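Side-chain contacts in putative nitroreductase (PDB 1VKW), which probably acts as an oxidoreductase, perhaps a nitroreductase: residues W55-S60 with S64-K69; I185-A190 with D210-I215. All coordinates share one frame; numbering follows the deposited sequence.

Overall arrangement
Contact 1 comes first along the chain and is complete before contact 2 begins; the two are in series, their centres about 25 Å apart on opposite sides of the chain's centre, with nearest atoms still about 9 Å from each other. Contact 1 is the hairpin of strands 56-58 and 64-67, at one border of an antiparallel sheet that continues through 112-116 to 97-101. Contact 2 packs helix 180-198 on strand 211-215, an inner strand of a second antiparallel sheet with the same 1-2-4-3 strand order. Helix 74-93 touches residues of both, consistent with a helical layer that links the two sheets in this single-chain assembly.

Contact 1 (W55-S60 with S64-K69); sequences WKINLS and SYIYAK
The apolar centre is the indole of Trp55 laid against Ala68, whose CB sits over one face of the six-membered ring, 3.8 Å from its centroid. Ile66 crosses the indole at about a right angle, its CG2 coming within 3.6 Å of Trp55 CE3. On the sheet face that holds Ile57 and Ile66, these two run side by side, Ile57 CG2 lying 3.8 Å from Ile66 CG1. Were Trp55 replaced by an alanine, the Ala68 methyl and Ile66 CG2 would probably lose their aromatic cover, and Gln83 the indole N-H it accepts.

The opposite sheet face carries two tyrosines together with Lys56 and Asn58. Each tyrosine has CG wedged between its backbone N and carbonyl carbon (chi1 66° in both), which swings the ring back over the partner strand: Lys56 CB lies over the Tyr67 ring, 3.9 Å from its centroid, and Asn58 CB over that of Tyr65, at 4.0 Å. Both are CH-pi contacts.

The backbones form a regular antiparallel ladder, Lys56 with Tyr67 and Asn58 with Tyr65 as hydrogen-bonded pairs; Asn58 N to Tyr65 O is 2.8 Å and nearly straight (170°). At the turn end, Asn58 ND2 donates to Ser60 OG (2.7 Å) while OD1 is hydrogen-bonded with Ser61 OG; at the other end Lys56 NZ forms a salt bridge with Asp54.

This beta hairpin borders its sheet: Ser64 and Ile66 bond onward to strand 112-116, helix 74-93 packs on Trp55 and Ile66 through Ile87, and helix 35-43 reaches Ile57 and Ile66.

Contact 2 (I185-A190 with D210-I215); sequences IALSHA and DTYCLI
Leu187 on the helix faces Tyr212 on the strand with CA atoms 7.7 Å apart, and one turn of helix later Ala190 faces Leu214 at 7.9 Å. Because residues alternate along the strand, Tyr212 and Leu214 both start out toward the helix, though the tyrosine ring then leads away, while Cys213 between them points away and forms a disulfide with Cys174 of the adjacent strand.

With CG opposite the backbone N (chi1 -172°), Leu187 extends out from the helix and straddles the root of the tyrosine: CD2 lies 3.9 Å and CD1 4.0 Å from Tyr212 CB. The two side chains cross at about a right angle, and Tyr212 OH hydrogen-bonds Asp75. Leu214 sends CD2 to the helix backbone, 3.5 Å from Ala190 O and 4.0 Å from Ala190 CB.

Ile204 on strand 203-207 touches both leucines, and Ile148 of helix 143-153 packs on Ala190. This is a helix laid on one face of an antiparallel sheet, an alpha/beta layer. The side chains meet carbon to carbon, Ala190 O takes a weak hydrogen bond from Thr193 OG1, and cohesion here is probably mainly apolar, over a small area.

Contact 1 (W55-S60 with S64-K69)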
loop_
_atom_site.group_PDB
_atom_site.type_symbol
_atom_site.label_atom_id
_atom_site.label_comp_id
_atom_site.label_asym_id
_atom_site.label_seq_id
_atom_site.Cartn_x
_atom_site.Cartn_y
_atom_site.Cartn_z
ATOM N N TRP A 55 -0.177 7.239 13.475
ATOM C CA TRP A 55 1.037 6.575 13.014
ATOM C C TRP A 55 2.269 7.013 13.803
ATOM O O TRP A 55 2.450 8.197 14.125
ATOM C CB TRP A 55 1.232 6.764 11.506
ATOM C CG TRP A 55 0.190 6.027 10.741
ATOM C CD1 TRP A 55 -0.948 6.541 10.203
ATOM C CD2 TRP A 55 0.162 4.622 10.474
ATOM N NE1 TRP A 55 -1.672 5.547 9.589
ATOM C CE2 TRP A 55 -1.015 4.355 9.746
ATOM C CE3 TRP A 55 1.022 3.553 10.769
ATOM C CZ2 TRP A 55 -1.357 3.069 9.306
ATOM C CZ3 TRP A 55 0.686 2.276 10.323
ATOM C CH2 TRP A 55 -0.496 2.047 9.604
ATOM N N LYS A 56 3.090 6.017 14.127
ATOM C CA LYS A 56 4.290 6.190 14.927
ATOM C C LYS A 56 5.466 5.648 14.135
ATOM O O LYS A 56 5.324 4.662 13.400
ATOM C CB LYS A 56 4.159 5.425 16.240
ATOM C CG LYS A 56 2.981 5.854 17.109
ATOM C CD LYS A 56 3.059 7.330 17.483
ATOM C CE LYS A 56 2.354 7.616 18.804
ATOM N NZ LYS A 56 0.961 7.090 18.837
ATOM N N ILE A 57 6.616 6.304 14.284
ATOM C CA ILE A 57 7.830 5.943 13.557
ATOM C C ILE A 57 8.950 5.707 14.564
ATOM O O ILE A 57 9.294 6.608 15.327
ATOM C CB ILE A 57 8.238 7.065 12.549
ATOM C CG1 ILE A 57 7.039 7.553 11.718
ATOM C CG2 ILE A 57 9.329 6.572 11.606
ATOM C CD1 ILE A 57 6.365 8.807 12.265
ATOM N N ASN A 58 9.496 4.490 14.579
ATOM C CA ASN A 58 10.627 4.162 15.440
ATOM C C ASN A 58 11.914 4.060 14.625
ATOM O O ASN A 58 12.045 3.184 13.769
ATOM C CB ASN A 58 10.383 2.852 16.201
ATOM C CG ASN A 58 11.451 2.578 17.262
ATOM O OD1 ASN A 58 11.898 1.442 17.430
ATOM N ND2 ASN A 58 11.861 3.620 17.982
ATOM N N LEU A 59 12.853 4.967 14.898
ATOM C CA LEU A 59 14.178 4.943 14.275
ATOM C C LEU A 59 15.266 4.938 15.356
ATOM O O LEU A 59 16.362 5.468 15.166
ATOM C CB LEU A 59 14.351 6.092 13.255
ATOM C CG LEU A 59 13.693 7.465 13.460
ATOM C CD1 LEU A 59 14.316 8.492 12.518
ATOM C CD2 LEU A 59 12.196 7.419 13.223
ATOM N N SER A 60 14.938 4.322 16.492
ATOM C CA SER A 60 15.903 4.024 17.544
ATOM C C SER A 60 16.108 2.510 17.637
ATOM O O SER A 60 16.625 1.998 18.637
ATOM C CB SER A 60 15.421 4.584 18.886
ATOM O OG SER A 60 14.166 4.035 19.253
ATOM N N SER A 64 14.426 0.153 11.251
ATOM C CA SER A 64 13.412 1.169 11.524
ATOM C C SER A 64 12.051 0.613 11.154
ATOM O O SER A 64 11.920 -0.137 10.169
ATOM C CB SER A 64 13.651 2.437 10.696
ATOM O OG SER A 64 14.894 3.033 10.992
ATOM N N TYR A 65 11.027 0.995 11.914
ATOM C CA TYR A 65 9.663 0.576 11.593
ATOM C C TYR A 65 8.580 1.582 11.976
ATOM O O TYR A 65 8.737 2.375 12.914
ATOM C CB TYR A 65 9.352 -0.794 12.208
ATOM C CG TYR A 65 9.326 -0.829 13.718
ATOM C CD1 TYR A 65 8.182 -0.464 14.423
ATOM C CD2 TYR A 65 10.434 -1.262 14.444
ATOM C CE1 TYR A 65 8.144 -0.508 15.812
ATOM C CE2 TYR A 65 10.408 -1.309 15.838
ATOM C CZ TYR A 65 9.256 -0.932 16.514
ATOM O OH TYR A 65 9.215 -0.971 17.890
ATOM N N ILE A 66 7.486 1.515 11.223
ATOM C CA ILE A 66 6.311 2.351 11.413
ATOM C C ILE A 66 5.178 1.450 11.870
ATOM O O ILE A 66 5.119 0.276 11.492
ATOM C CB ILE A 66 5.950 3.061 10.088
ATOM C CG1 ILE A 66 6.949 4.177 9.795
ATOM C CG2 ILE A 66 4.537 3.648 10.124
ATOM C CD1 ILE A 66 6.847 4.740 8.396
ATOM N N TYR A 67 4.285 1.998 12.685
ATOM C CA TYR A 67 3.132 1.256 13.162
ATOM C C TYR A 67 2.096 2.185 13.785
ATOM O O TYR A 67 2.375 3.350 14.075
ATOM C CB TYR A 67 3.560 0.243 14.215
ATOM C CG TYR A 67 4.083 0.906 15.460
ATOM C CD1 TYR A 67 5.384 1.401 15.509
ATOM C CD2 TYR A 67 3.271 1.074 16.573
ATOM C CE1 TYR A 67 5.870 2.026 16.641
ATOM C CE2 TYR A 67 3.749 1.693 17.719
ATOM C CZ TYR A 67 5.052 2.169 17.747
ATOM O OH TYR A 67 5.535 2.789 18.878
ATOM N N ALA A 68 0.905 1.644 14.009
ATOM C CA ALA A 68 -0.147 2.355 14.722
ATOM C C ALA A 68 -0.984 1.352 15.496
ATOM O O ALA A 68 -0.965 0.155 15.207
ATOM C CB ALA A 68 -1.016 3.139 13.746
ATOM N N LYS A 69 -1.708 1.840 16.492
ATOM C CA LYS A 69 -2.625 0.999 17.237
ATOM C C LYS A 69 -3.907 0.857 16.429
ATOM O O LYS A 69 -4.416 1.843 15.879
ATOM C CB LYS A 69 -2.919 1.606 18.611
#

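Contact 2 (I185-A190 with D210-I215)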
loop_
_atom_site.group_PDB
_atom_site.type_symbol
_atom_site.label_atom_id
_atom_site.label_comp_id
_atom_site.label_asym_id
_atom_site.label_seq_id
_atom_site.Cartn_x
_atom_site.Cartn_y
_atom_site.Cartn_z
ATOM N N ILE A 185 -4.888 -2.914 2.005
ATOM C CA ILE A 185 -3.659 -2.774 1.214
ATOM C C ILE A 185 -3.982 -2.731 -0.288
ATOM O O ILE A 185 -3.573 -1.808 -0.993
ATOM C CB ILE A 185 -2.657 -3.922 1.562
ATOM C CG1 ILE A 185 -2.099 -3.740 2.987
ATOM C CG2 ILE A 185 -1.485 -3.959 0.587
ATOM C CD1 ILE A 185 -1.306 -4.927 3.493
ATOM N N ALA A 186 -4.730 -3.725 -0.767
ATOM C CA ALA A 186 -5.111 -3.790 -2.172
ATOM C C ALA A 186 -5.972 -2.587 -2.568
ATOM O O ALA A 186 -5.818 -2.029 -3.657
ATOM C CB ALA A 186 -5.854 -5.085 -2.460
ATOM N N LEU A 187 -6.874 -2.191 -1.678
ATOM C CA LEU A 187 -7.766 -1.058 -1.937
ATOM C C LEU A 187 -6.983 0.235 -2.122
ATOM O O LEU A 187 -7.363 1.074 -2.947
ATOM C CB LEU A 187 -8.784 -0.908 -0.804
ATOM C CG LEU A 187 -9.922 0.098 -0.955
ATOM C CD1 LEU A 187 -10.906 -0.358 -2.004
ATOM C CD2 LEU A 187 -10.606 0.282 0.399
ATOM N N SER A 188 -5.886 0.383 -1.376
ATOM C CA SER A 188 -4.991 1.534 -1.532
ATOM C C SER A 188 -4.394 1.604 -2.931
ATOM O O SER A 188 -4.322 2.688 -3.520
ATOM C CB SER A 188 -3.877 1.540 -0.473
ATOM O OG SER A 188 -2.844 0.610 -0.771
ATOM N N HIS A 189 -3.979 0.462 -3.476
ATOM C CA HIS A 189 -3.455 0.419 -4.848
ATOM C C HIS A 189 -4.499 0.805 -5.878
ATOM O O HIS A 189 -4.205 1.535 -6.820
ATOM C CB HIS A 189 -2.889 -0.971 -5.190
ATOM C CG HIS A 189 -1.609 -1.297 -4.483
ATOM N ND1 HIS A 189 -0.579 -1.988 -5.089
ATOM C CD2 HIS A 189 -1.189 -1.023 -3.226
ATOM C CE1 HIS A 189 0.416 -2.130 -4.227
ATOM N NE2 HIS A 189 0.069 -1.562 -3.088
ATOM N N ALA A 190 -5.719 0.292 -5.719
ATOM C CA ALA A 190 -6.790 0.586 -6.660
ATOM C C ALA A 190 -7.171 2.065 -6.575
ATOM O O ALA A 190 -7.338 2.736 -7.583
ATOM C CB ALA A 190 -7.977 -0.284 -6.391
ATOM N N ASP A 210 -17.777 -7.800 3.699
ATOM C CA ASP A 210 -16.346 -7.954 3.400
ATOM C C ASP A 210 -15.920 -7.415 2.038
ATOM O O ASP A 210 -14.958 -7.899 1.452
ATOM C CB ASP A 210 -15.966 -9.430 3.519
ATOM C CG ASP A 210 -16.651 -10.306 2.477
ATOM O OD1 ASP A 210 -17.450 -9.809 1.657
ATOM O OD2 ASP A 210 -16.433 -11.527 2.406
ATOM N N THR A 211 -16.628 -6.394 1.558
ATOM C CA THR A 211 -16.361 -5.804 0.258
ATOM C C THR A 211 -16.268 -4.303 0.397
ATOM O O THR A 211 -17.040 -3.695 1.137
ATOM C CB THR A 211 -17.483 -6.155 -0.733
ATOM O OG1 THR A 211 -17.560 -7.571 -0.874
ATOM C CG2 THR A 211 -17.165 -5.656 -2.175
ATOM N N TYR A 212 -15.322 -3.720 -0.326
ATOM C CA TYR A 212 -15.232 -2.273 -0.472
ATOM C C TYR A 212 -15.216 -1.993 -1.957
ATOM O O TYR A 212 -14.487 -2.646 -2.699
ATOM C CB TYR A 212 -13.975 -1.732 0.201
ATOM C CG TYR A 212 -14.154 -1.488 1.678
ATOM C CD1 TYR A 212 -14.098 -2.539 2.586
ATOM C CD2 TYR A 212 -14.403 -0.212 2.167
ATOM C CE1 TYR A 212 -14.276 -2.327 3.944
ATOM C CE2 TYR A 212 -14.572 0.013 3.526
ATOM C CZ TYR A 212 -14.503 -1.046 4.411
ATOM O OH TYR A 212 -14.687 -0.832 5.766
ATOM N N CYS A 213 -16.057 -1.053 -2.382
ATOM C CA CYS A 213 -16.139 -0.666 -3.777
ATOM C C CYS A 213 -15.599 0.730 -3.955
ATOM O O CYS A 213 -15.765 1.603 -3.098
ATOM C CB CYS A 213 -17.580 -0.731 -4.295
ATOM S SG CYS A 213 -18.242 -2.415 -4.411
ATOM N N LEU A 214 -14.946 0.915 -5.090
ATOM C CA LEU A 214 -14.400 2.182 -5.484
ATOM C C LEU A 214 -15.262 2.725 -6.607
ATOM O O LEU A 214 -15.370 2.096 -7.658
ATOM C CB LEU A 214 -12.981 1.960 -5.998
ATOM C CG LEU A 214 -11.981 3.088 -5.868
ATOM C CD1 LEU A 214 -11.729 3.383 -4.398
ATOM C CD2 LEU A 214 -10.689 2.669 -6.579
ATOM N N ILE A 215 -15.894 3.871 -6.387
ATOM C CA ILE A 215 -16.545 4.567 -7.486
ATOM C C ILE A 215 -15.419 5.310 -8.225
ATOM O O ILE A 215 -14.847 6.264 -7.708
ATOM C CB ILE A 215 -17.657 5.511 -7.003
ATOM C CG1 ILE A 215 -18.712 4.727 -6.208
ATOM C CG2 ILE A 215 -18.339 6.165 -8.185
ATOM C CD1 ILE A 215 -19.690 5.610 -5.459
#